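Local coordinates for nitrogenase molybdenum-iron protein beta chain (Clostridium pasteurianum, PDB 4WES) that forms, with the alpha chain, the molybdenum-iron component of nitrogenase, which reduces dinitrogen to ammonium, and shares an [8Fe-7S] cluster with that chain, at residues 30-35 and 99-104; 152-157 and 199-204; 379-384 and 402-407. One frame throughout, in Å; residues are numbered along the deposited sequence.

Contact 1. Residues 30-35 and 99-104; sequences YAALGI and IIAVHT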
loop_
_atom_site.group_PDB
_atom_site.type_symbol
_atom_site.label_atom_id
_atom_site.label_comp_id
_atom_site.label_asym_id
_atom_site.label_seq_id
_atom_site.Cartn_x
_atom_site.Cartn_y
_atom_site.Cartn_z
ATOM N N TYR B 30 23.965 -3.636 -14.515
ATOM C CA TYR B 30 22.574 -3.877 -14.773
ATOM C C TYR B 30 22.305 -4.083 -16.268
ATOM O O TYR B 30 21.630 -5.031 -16.664
ATOM C CB TYR B 30 21.755 -2.708 -14.204
ATOM C CG TYR B 30 20.267 -2.848 -14.399
ATOM C CD1 TYR B 30 19.538 -3.735 -13.634
ATOM C CD2 TYR B 30 19.573 -2.115 -15.364
ATOM C CE1 TYR B 30 18.184 -3.903 -13.828
ATOM C CE2 TYR B 30 18.225 -2.247 -15.544
ATOM C CZ TYR B 30 17.511 -3.146 -14.778
ATOM O OH TYR B 30 16.168 -3.371 -14.953
ATOM N N ALA B 31 22.822 -3.184 -17.083
ATOM C CA ALA B 31 22.686 -3.354 -18.538
ATOM C C ALA B 31 23.225 -4.689 -19.009
ATOM O O ALA B 31 22.601 -5.355 -19.872
ATOM C CB ALA B 31 23.371 -2.188 -19.259
ATOM N N ALA B 32 24.399 -5.079 -18.528
ATOM C CA ALA B 32 25.001 -6.320 -18.922
ATOM C C ALA B 32 24.165 -7.548 -18.531
ATOM O O ALA B 32 24.097 -8.533 -19.266
ATOM C CB ALA B 32 26.396 -6.441 -18.355
ATOM N N LEU B 33 23.535 -7.474 -17.363
ATOM C CA LEU B 33 22.626 -8.544 -16.953
ATOM C C LEU B 33 21.392 -8.627 -17.863
ATOM O O LEU B 33 20.635 -9.595 -17.805
ATOM C CB LEU B 33 22.235 -8.395 -15.488
ATOM C CG LEU B 33 23.366 -8.716 -14.519
ATOM C CD1 LEU B 33 22.982 -8.331 -13.093
ATOM C CD2 LEU B 33 23.759 -10.188 -14.535
ATOM N N GLY B 34 21.181 -7.618 -18.699
ATOM C CA GLY B 34 20.135 -7.641 -19.722
ATOM C C GLY B 34 20.560 -8.281 -21.028
ATOM O O GLY B 34 19.830 -8.150 -22.027
ATOM N N ILE B 35 21.710 -8.947 -21.035
ATOM C CA ILE B 35 22.195 -9.771 -22.146
ATOM C C ILE B 35 22.153 -11.223 -21.718
ATOM O O ILE B 35 22.674 -11.553 -20.644
ATOM C CB ILE B 35 23.647 -9.413 -22.524
ATOM C CG1 ILE B 35 23.805 -7.927 -22.839
ATOM C CG2 ILE B 35 24.128 -10.321 -23.651
ATOM C CD1 ILE B 35 25.245 -7.519 -22.995
ATOM N N ILE B 99 29.299 -14.474 -23.188
ATOM C CA ILE B 99 29.842 -13.143 -23.379
ATOM C C ILE B 99 30.224 -12.572 -22.022
ATOM O O ILE B 99 29.477 -12.693 -21.061
ATOM C CB ILE B 99 28.855 -12.238 -24.152
ATOM C CG1 ILE B 99 29.440 -10.854 -24.378
ATOM C CG2 ILE B 99 27.481 -12.173 -23.494
ATOM C CD1 ILE B 99 28.647 -10.016 -25.367
ATOM N N ILE B 100 31.418 -11.980 -21.967
ATOM C CA ILE B 100 31.867 -11.203 -20.816
ATOM C C ILE B 100 31.707 -9.734 -21.183
ATOM O O ILE B 100 32.240 -9.296 -22.191
ATOM C CB ILE B 100 33.328 -11.525 -20.456
ATOM C CG1 ILE B 100 33.499 -13.011 -20.116
ATOM C CG2 ILE B 100 33.789 -10.636 -19.312
ATOM C CD1 ILE B 100 34.928 -13.416 -19.877
ATOM N N ALA B 101 30.960 -8.983 -20.361
ATOM C CA ALA B 101 30.754 -7.570 -20.631
ATOM C C ALA B 101 31.497 -6.768 -19.565
ATOM O O ALA B 101 31.078 -6.686 -18.422
ATOM C CB ALA B 101 29.289 -7.220 -20.616
ATOM N N VAL B 102 32.625 -6.205 -19.974
ATOM C CA VAL B 102 33.535 -5.498 -19.067
ATOM C C VAL B 102 33.130 -4.032 -18.925
ATOM O O VAL B 102 32.854 -3.350 -19.917
ATOM C CB VAL B 102 34.974 -5.559 -19.632
ATOM C CG1 VAL B 102 35.921 -4.814 -18.697
ATOM C CG2 VAL B 102 35.414 -7.010 -19.798
ATOM N N HIS B 103 33.134 -3.544 -17.683
ATOM C CA HIS B 103 33.075 -2.125 -17.433
ATOM C C HIS B 103 34.241 -1.777 -16.489
ATOM O O HIS B 103 34.967 -2.681 -16.036
ATOM C CB HIS B 103 31.711 -1.710 -16.844
ATOM C CG HIS B 103 31.395 -2.361 -15.527
ATOM N ND1 HIS B 103 30.609 -3.484 -15.410
ATOM C CD2 HIS B 103 31.807 -2.073 -14.266
ATOM C CE1 HIS B 103 30.518 -3.814 -14.126
ATOM N NE2 HIS B 103 31.248 -2.985 -13.420
ATOM N N THR B 104 34.447 -0.479 -16.251
ATOM C CA THR B 104 35.625 -0.043 -15.518
ATOM C C THR B 104 35.213 0.695 -14.248
ATOM O O THR B 104 34.049 0.844 -13.963
ATOM C CB THR B 104 36.535 0.788 -16.414
ATOM O OG1 THR B 104 35.809 1.933 -16.852
ATOM C CG2 THR B 104 37.017 -0.027 -17.607
#

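Contact 2. Residues 152-157 and 199-204; sequences NMVQGI and IMFPDT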
loop_
_atom_site.group_PDB
_atom_site.type_symbol
_atom_site.label_atom_id
_atom_site.label_comp_id
_atom_site.label_asym_id
_atom_site.label_seq_id
_atom_site.Cartn_x
_atom_site.Cartn_y
_atom_site.Cartn_z
ATOM N N ASN B 152 26.479 4.021 -21.232
ATOM C CA ASN B 152 27.768 3.617 -21.773
ATOM C C ASN B 152 27.828 2.117 -22.103
ATOM O O ASN B 152 28.320 1.721 -23.171
ATOM C CB ASN B 152 28.905 4.011 -20.802
ATOM C CG ASN B 152 29.218 5.473 -20.864
ATOM O OD1 ASN B 152 29.002 6.125 -21.884
ATOM N ND2 ASN B 152 29.720 6.012 -19.779
ATOM N N MET B 153 27.253 1.275 -21.263
ATOM C CA MET B 153 27.245 -0.148 -21.547
ATOM C C MET B 153 26.422 -0.410 -22.810
ATOM O O MET B 153 26.782 -1.269 -23.621
ATOM C CB MET B 153 26.688 -0.949 -20.361
ATOM C CG MET B 153 26.860 -2.466 -20.510
ATOM S SD MET B 153 28.547 -3.074 -20.227
ATOM C CE MET B 153 29.141 -3.246 -21.863
ATOM N N VAL B 154 25.297 0.293 -22.974
ATOM C CA VAL B 154 24.501 0.109 -24.202
ATOM C C VAL B 154 25.327 0.504 -25.417
ATOM O O VAL B 154 25.314 -0.187 -26.457
ATOM C CB VAL B 154 23.172 0.886 -24.120
ATOM C CG1 VAL B 154 22.385 0.747 -25.392
ATOM C CG2 VAL B 154 22.332 0.405 -22.936
ATOM N N GLN B 155 26.051 1.616 -25.336
ATOM C CA GLN B 155 26.979 1.966 -26.375
ATOM C C GLN B 155 27.998 0.869 -26.655
ATOM O O GLN B 155 28.295 0.555 -27.839
ATOM C CB GLN B 155 27.701 3.277 -26.050
ATOM C CG GLN B 155 28.613 3.682 -27.195
ATOM C CD GLN B 155 29.540 4.781 -26.839
ATOM O OE1 GLN B 155 30.233 4.721 -25.826
ATOM N NE2 GLN B 155 29.541 5.825 -27.657
ATOM N N GLY B 156 28.544 0.258 -25.609
ATOM C CA GLY B 156 29.498 -0.845 -25.815
ATOM C C GLY B 156 28.912 -2.031 -26.541
ATOM O O GLY B 156 29.553 -2.635 -27.402
ATOM N N ILE B 157 27.679 -2.374 -26.211
ATOM C CA ILE B 157 26.956 -3.420 -26.927
ATOM C C ILE B 157 26.869 -3.097 -28.414
ATOM O O ILE B 157 27.196 -3.929 -29.282
ATOM C CB ILE B 157 25.536 -3.600 -26.337
ATOM C CG1 ILE B 157 25.580 -4.158 -24.920
ATOM C CG2 ILE B 157 24.684 -4.466 -27.251
ATOM C CD1 ILE B 157 24.262 -4.076 -24.167
ATOM N N ILE B 199 13.195 -5.693 -31.223
ATOM C CA ILE B 199 14.318 -6.206 -30.452
ATOM C C ILE B 199 14.475 -5.229 -29.286
ATOM O O ILE B 199 14.737 -4.050 -29.524
ATOM C CB ILE B 199 15.657 -6.249 -31.217
ATOM C CG1 ILE B 199 15.544 -7.159 -32.453
ATOM C CG2 ILE B 199 16.755 -6.742 -30.292
ATOM C CD1 ILE B 199 16.700 -6.988 -33.413
ATOM N N MET B 200 14.288 -5.676 -28.047
ATOM C CA MET B 200 14.554 -4.849 -26.877
ATOM C C MET B 200 15.951 -5.129 -26.367
ATOM O O MET B 200 16.312 -6.294 -26.226
ATOM C CB MET B 200 13.546 -5.127 -25.769
ATOM C CG MET B 200 13.813 -4.295 -24.513
ATOM S SD MET B 200 12.625 -4.514 -23.206
ATOM C CE MET B 200 11.317 -3.525 -23.866
ATOM N N PHE B 201 16.723 -4.083 -26.083
ATOM C CA PHE B 201 17.977 -4.299 -25.411
ATOM C C PHE B 201 18.384 -3.059 -24.615
ATOM O O PHE B 201 18.125 -1.927 -25.055
ATOM C CB PHE B 201 19.084 -4.671 -26.405
ATOM C CG PHE B 201 19.608 -3.552 -27.224
ATOM C CD1 PHE B 201 18.909 -3.118 -28.359
ATOM C CD2 PHE B 201 20.862 -3.026 -26.989
ATOM C CE1 PHE B 201 19.398 -2.105 -29.156
ATOM C CE2 PHE B 201 21.374 -2.017 -27.805
ATOM C CZ PHE B 201 20.638 -1.572 -28.888
ATOM N N PRO B 202 19.080 -3.250 -23.483
ATOM C CA PRO B 202 19.116 -4.464 -22.665
ATOM C C PRO B 202 17.702 -4.884 -22.212
ATOM O O PRO B 202 16.753 -4.093 -22.312
ATOM C CB PRO B 202 19.972 -4.072 -21.447
ATOM C CG PRO B 202 20.618 -2.768 -21.839
ATOM C CD PRO B 202 19.647 -2.109 -22.759
ATOM N N ASP B 203 17.589 -6.117 -21.721
ATOM C CA ASP B 203 16.307 -6.622 -21.211
ATOM C C ASP B 203 16.594 -7.518 -20.025
ATOM O O ASP B 203 17.049 -8.630 -20.197
ATOM C CB ASP B 203 15.573 -7.376 -22.331
ATOM C CG ASP B 203 14.283 -7.984 -21.858
ATOM O OD1 ASP B 203 13.818 -7.676 -20.748
ATOM O OD2 ASP B 203 13.708 -8.796 -22.638
ATOM N N THR B 204 16.337 -7.006 -18.813
ATOM C CA THR B 204 16.616 -7.762 -17.597
ATOM C C THR B 204 15.399 -8.570 -17.123
ATOM O O THR B 204 15.461 -9.205 -16.062
ATOM C CB THR B 204 17.056 -6.830 -16.466
ATOM O OG1 THR B 204 15.965 -5.929 -16.277
ATOM C CG2 THR B 204 18.331 -6.079 -16.839
#

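Contact 3. Residues 379-384 and 402-407; sequences QWIKNE and ENIPFV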
loop_
_atom_site.group_PDB
_atom_site.type_symbol
_atom_site.label_atom_id
_atom_site.label_comp_id
_atom_site.label_asym_id
_atom_site.label_seq_id
_atom_site.Cartn_x
_atom_site.Cartn_y
_atom_site.Cartn_z
ATOM N N GLN B 379 15.810 20.127 3.679
ATOM C CA GLN B 379 15.842 21.543 4.084
ATOM C C GLN B 379 14.694 22.322 3.459
ATOM O O GLN B 379 14.048 23.152 4.134
ATOM C CB GLN B 379 17.160 22.216 3.732
ATOM C CG GLN B 379 18.353 21.638 4.475
ATOM C CD GLN B 379 19.483 22.674 4.574
ATOM O OE1 GLN B 379 20.140 22.992 3.594
ATOM N NE2 GLN B 379 19.637 23.227 5.749
ATOM N N TRP B 380 14.432 22.111 2.176
ATOM C CA TRP B 380 13.334 22.818 1.533
ATOM C C TRP B 380 11.999 22.498 2.199
ATOM O O TRP B 380 11.191 23.406 2.418
ATOM C CB TRP B 380 13.275 22.481 0.046
ATOM C CG TRP B 380 14.518 22.792 -0.707
ATOM C CD1 TRP B 380 15.594 23.566 -0.310
ATOM C CD2 TRP B 380 14.829 22.329 -2.008
ATOM N NE1 TRP B 380 16.552 23.584 -1.292
ATOM C CE2 TRP B 380 16.105 22.819 -2.339
ATOM C CE3 TRP B 380 14.144 21.529 -2.928
ATOM C CZ2 TRP B 380 16.699 22.552 -3.567
ATOM C CZ3 TRP B 380 14.734 21.263 -4.134
ATOM C CH2 TRP B 380 15.992 21.779 -4.443
ATOM N N ILE B 381 11.785 21.218 2.502
ATOM C CA ILE B 381 10.550 20.792 3.150
ATOM C C ILE B 381 10.362 21.460 4.498
ATOM O O ILE B 381 9.255 21.816 4.869
ATOM C CB ILE B 381 10.513 19.264 3.244
ATOM C CG1 ILE B 381 10.271 18.671 1.853
ATOM C CG2 ILE B 381 9.472 18.783 4.218
ATOM C CD1 ILE B 381 10.537 17.176 1.757
ATOM N N LYS B 382 11.466 21.650 5.229
ATOM C CA LYS B 382 11.359 22.334 6.516
ATOM C C LYS B 382 10.908 23.790 6.400
ATOM O O LYS B 382 10.391 24.366 7.368
ATOM C CB LYS B 382 12.695 22.294 7.261
ATOM C CG LYS B 382 13.093 20.910 7.730
ATOM C CD LYS B 382 14.478 20.930 8.349
ATOM C CE LYS B 382 14.800 19.586 8.946
ATOM N NZ LYS B 382 13.856 19.249 10.054
ATOM N N ASN B 383 11.149 24.386 5.235
ATOM C CA ASN B 383 10.712 25.752 4.974
ATOM C C ASN B 383 9.318 25.859 4.398
ATOM O O ASN B 383 8.608 26.814 4.708
ATOM C CB ASN B 383 11.738 26.459 4.106
ATOM C CG ASN B 383 12.981 26.807 4.892
ATOM O OD1 ASN B 383 13.039 27.869 5.492
ATOM N ND2 ASN B 383 13.957 25.920 4.913
ATOM N N GLU B 384 8.916 24.900 3.569
ATOM C CA GLU B 384 7.530 24.822 3.109
ATOM C C GLU B 384 7.236 23.332 2.866
ATOM O O GLU B 384 7.907 22.681 2.054
ATOM C CB GLU B 384 7.295 25.629 1.830
ATOM C CG GLU B 384 5.849 25.532 1.370
ATOM C CD GLU B 384 5.561 26.235 0.062
ATOM O OE1 GLU B 384 6.470 26.937 -0.478
ATOM O OE2 GLU B 384 4.422 26.053 -0.469
ATOM N N GLU B 402 9.167 14.039 8.800
ATOM C CA GLU B 402 8.245 15.104 8.448
ATOM C C GLU B 402 6.798 14.656 8.321
ATOM O O GLU B 402 5.926 15.492 8.066
ATOM C CB GLU B 402 8.730 15.771 7.161
ATOM C CG GLU B 402 10.143 16.364 7.262
ATOM C CD GLU B 402 10.292 17.481 8.264
ATOM O OE1 GLU B 402 11.405 17.624 8.822
ATOM O OE2 GLU B 402 9.311 18.235 8.504
ATOM N N ASN B 403 6.547 13.357 8.496
ATOM C CA ASN B 403 5.196 12.812 8.421
ATOM C C ASN B 403 4.558 13.072 7.072
ATOM O O ASN B 403 3.480 13.633 6.968
ATOM C CB ASN B 403 4.340 13.311 9.579
ATOM C CG ASN B 403 3.037 12.549 9.718
ATOM O OD1 ASN B 403 2.854 11.467 9.171
ATOM N ND2 ASN B 403 2.109 13.109 10.474
ATOM N N ILE B 404 5.216 12.598 6.003
ATOM C CA ILE B 404 4.760 12.796 4.631
ATOM C C ILE B 404 4.398 11.450 4.016
ATOM O O ILE B 404 5.216 10.519 4.040
ATOM C CB ILE B 404 5.865 13.437 3.750
ATOM C CG1 ILE B 404 6.418 14.715 4.349
ATOM C CG2 ILE B 404 5.329 13.720 2.357
ATOM C CD1 ILE B 404 7.706 15.164 3.723
ATOM N N PRO B 405 3.201 11.347 3.416
ATOM C CA PRO B 405 2.876 10.118 2.630
ATOM C C PRO B 405 3.948 9.840 1.600
ATOM O O PRO B 405 4.382 10.739 0.895
ATOM C CB PRO B 405 1.526 10.472 1.997
ATOM C CG PRO B 405 0.923 11.433 2.970
ATOM C CD PRO B 405 2.073 12.296 3.427
ATOM N N PHE B 406 4.349 8.560 1.536
ATOM C CA PHE B 406 5.578 8.184 0.857
ATOM C C PHE B 406 5.350 7.070 -0.158
ATOM O O PHE B 406 4.831 6.015 0.181
ATOM C CB PHE B 406 6.611 7.753 1.900
ATOM C CG PHE B 406 7.950 7.311 1.353
ATOM C CD1 PHE B 406 8.643 8.077 0.438
ATOM C CD2 PHE B 406 8.536 6.125 1.796
ATOM C CE1 PHE B 406 9.866 7.661 -0.065
ATOM C CE2 PHE B 406 9.758 5.714 1.295
ATOM C CZ PHE B 406 10.425 6.486 0.372
ATOM N N VAL B 407 5.777 7.299 -1.407
ATOM C CA VAL B 407 5.769 6.336 -2.484
ATOM C C VAL B 407 7.194 5.979 -2.867
ATOM O O VAL B 407 7.944 6.846 -3.305
ATOM C CB VAL B 407 4.990 6.863 -3.687
ATOM C CG1 VAL B 407 5.045 5.900 -4.871
ATOM C CG2 VAL B 407 3.547 7.165 -3.276
#

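Contact 1. Residues 30-35 and 99-104
Ala32 and Ala101 meet methyl to methyl. Ala32 CB lies 3.8 Å from Ala101 CB, and each CB bond points at the opposite segment. With no longer side chain between them, the two backbones come close: Ala32 CA is 6.1 Å from Ala101 CA. Within these two segments this is the nearest pair of CA atoms.

The second apolar contact is between two branched side chains. Ile35 CG2 touches Ile99 CG2 at 3.8 Å, so each isoleucine uses its short branch, not its longer CG1-CD1 arm. The two side chains cross at about a right angle. In Ile35 the touching methyl is anti to the backbone N, while CG1 sits beside that N (chi1 -55°). Ile99 is turned differently. Its CG1 is anti to the backbone N (chi1 -179°), which puts the touching CG2 between N and the carbonyl carbon. The CA atoms of Ile35 and Ile99 are 8.4 Å apart, wider than at the alanines.

Between 30-35 and 99-104 the contact is wholly apolar. Around Gly34 the chain leaves the helix. Gly34 N donates to Ala31 O at 2.9 Å, and Ile35 N donates to Ala32 O at 3.0 Å. Strand 99-104 keeps backbone bonds with its sheet neighbours, such as Ile99 with Leu39.

All four touching residues are buried. Strand 99-104 is an inner strand of a parallel sheet, between strands 38-43 and 133-136. Ala101 meets helix 24-33, and Ile99 meets Ile35 just after it. Ile100 packs on helix 81-95 across the sheet. Helices on both faces of a parallel sheet are the layering of an alpha/beta domain. Ile35 also touches Ile157 of helix 146-161, and Ala31 rests on Phe150 and Met153 of that helix.

Contact 2. Residues 152-157 and 199-204
Val154 sets its two methyls against two neighbouring residues, Phe201 and Pro202. Its CG1 lies 3.8 Å from Phe201 CE2, and its CG2 lies 3.7 Å from Pro202 CD. The valine is thus a forked bump on helix 146-161, with one prong on an aromatic ring and the other on a proline ring. CG1 is anti to the backbone N (chi1 178°), and CG2 stands beside that N, so that one methyl meets each ring.

Pro202 offers a small ledge made of CG and CD. Val154 CG2 is almost equally far from both, at 3.8 Å from Pro202 CG. The valine and proline side chains cross at about a right angle.

Ile157, one helical turn on, meets the same CD2-CE2 side of the phenyl ring. Its CG2 approaches Phe201 CD2 at 4.1 Å, a looser fit than that of the valine. The isoleucine and phenylalanine side chains run past each other in opposite directions. Phe201 CE2 therefore enters the shallow groove between Val154 and Ile157, and both methyls reach the ring obliquely. Phe201 has its CG between the backbone N and the carbonyl carbon (chi1 75°), which directs the ring at the helix.

The peptide bond before Pro202 is cis. It bends the chain just beyond strand 198-200, where both rings lie against Val154. Ile175 of strand 172-175 touches both Val154 and Phe201, while Ala31 of helix 24-33 packs on Pro202. This is buried apolar packing of a helix against the loop that leaves the C-terminal end of strand 198-200, an edge strand, within this chain, of a parallel sheet. It is consistent with the Rossmann-like alpha/beta domains of nitrogenase component 1 proteins.

Contact 3. Residues 379-384 and 402-407
Bends in two long side chains bring Lys382 and Glu402 together. Lys382 runs extended from CB to CE, then turns at its last torsion (chi4 -63°), which swings NZ over to the glutamate. Glu402 bends about its CB-CG bond (chi2 -63°), and the two side chains cross at about a right angle. Lys382 NZ donates to Glu402 OE1 at 3.2 Å in a salt bridge, and meets the oxygen nearly along its C-O axis. The lysine has a second deposited conformer, so this bond may not be made all the time.

The stronger polar partner of Glu402 OE1 is His378 NE2, one turn back on the lysine's helix, to which it is hydrogen-bonded. One carboxylate oxygen thus links to two side chains of helix 374-383. This would probably favour the charged form of the carboxylate.

The segments belong to a parallel alpha/beta layer. Helix 374-383 leads into strand 388-391, and helix 396-402 leads into the neighbouring edge strand 406-408. The contact joins helix 374-383 to Glu402 and Ile404, on the link from helix 396-402 to strand 406-408. Asn403, between them, has positive phi.

Apolar packing lies beneath the charged pair. Ile381 and Ile404 reach toward each other tip to tip, with Ile381 CD1 4.0 Å from Ile404 CD1. Ile381 CG2 lies 3.9 Å from Glu402 CG, so the aliphatic part of the glutamate packs on the isoleucine. Both isoleucines are buried, whereas Lys382 and Glu402 are partly exposed. Ile404 also touches Leu389 of strand 388-391, and Ile381 touches Ile398 of helix 396-402.

In the fold
Contacts 1 and 2 form one continuous buried region. Their centres are 9 Å apart, and they meet directly: Gly34 O is 3.0 Å from Asp203 N, and Tyr30 OH is 2.9 Å from Thr204 OG1, both probably hydrogen bonds. Helices 24-33 and 146-161 pack on each other. Contact 1 joins the first to one parallel sheet, and contact 2 joins the second to the loop after a strand of another. Contact 3 is on the opposite side of the chain's centre, in the third sheet region, with its centre about 37 Å from that of contact 2. The two inner contacts are wholly apolar, whereas contact 3 is only partly buried and adds a salt bridge to its isoleucine pair.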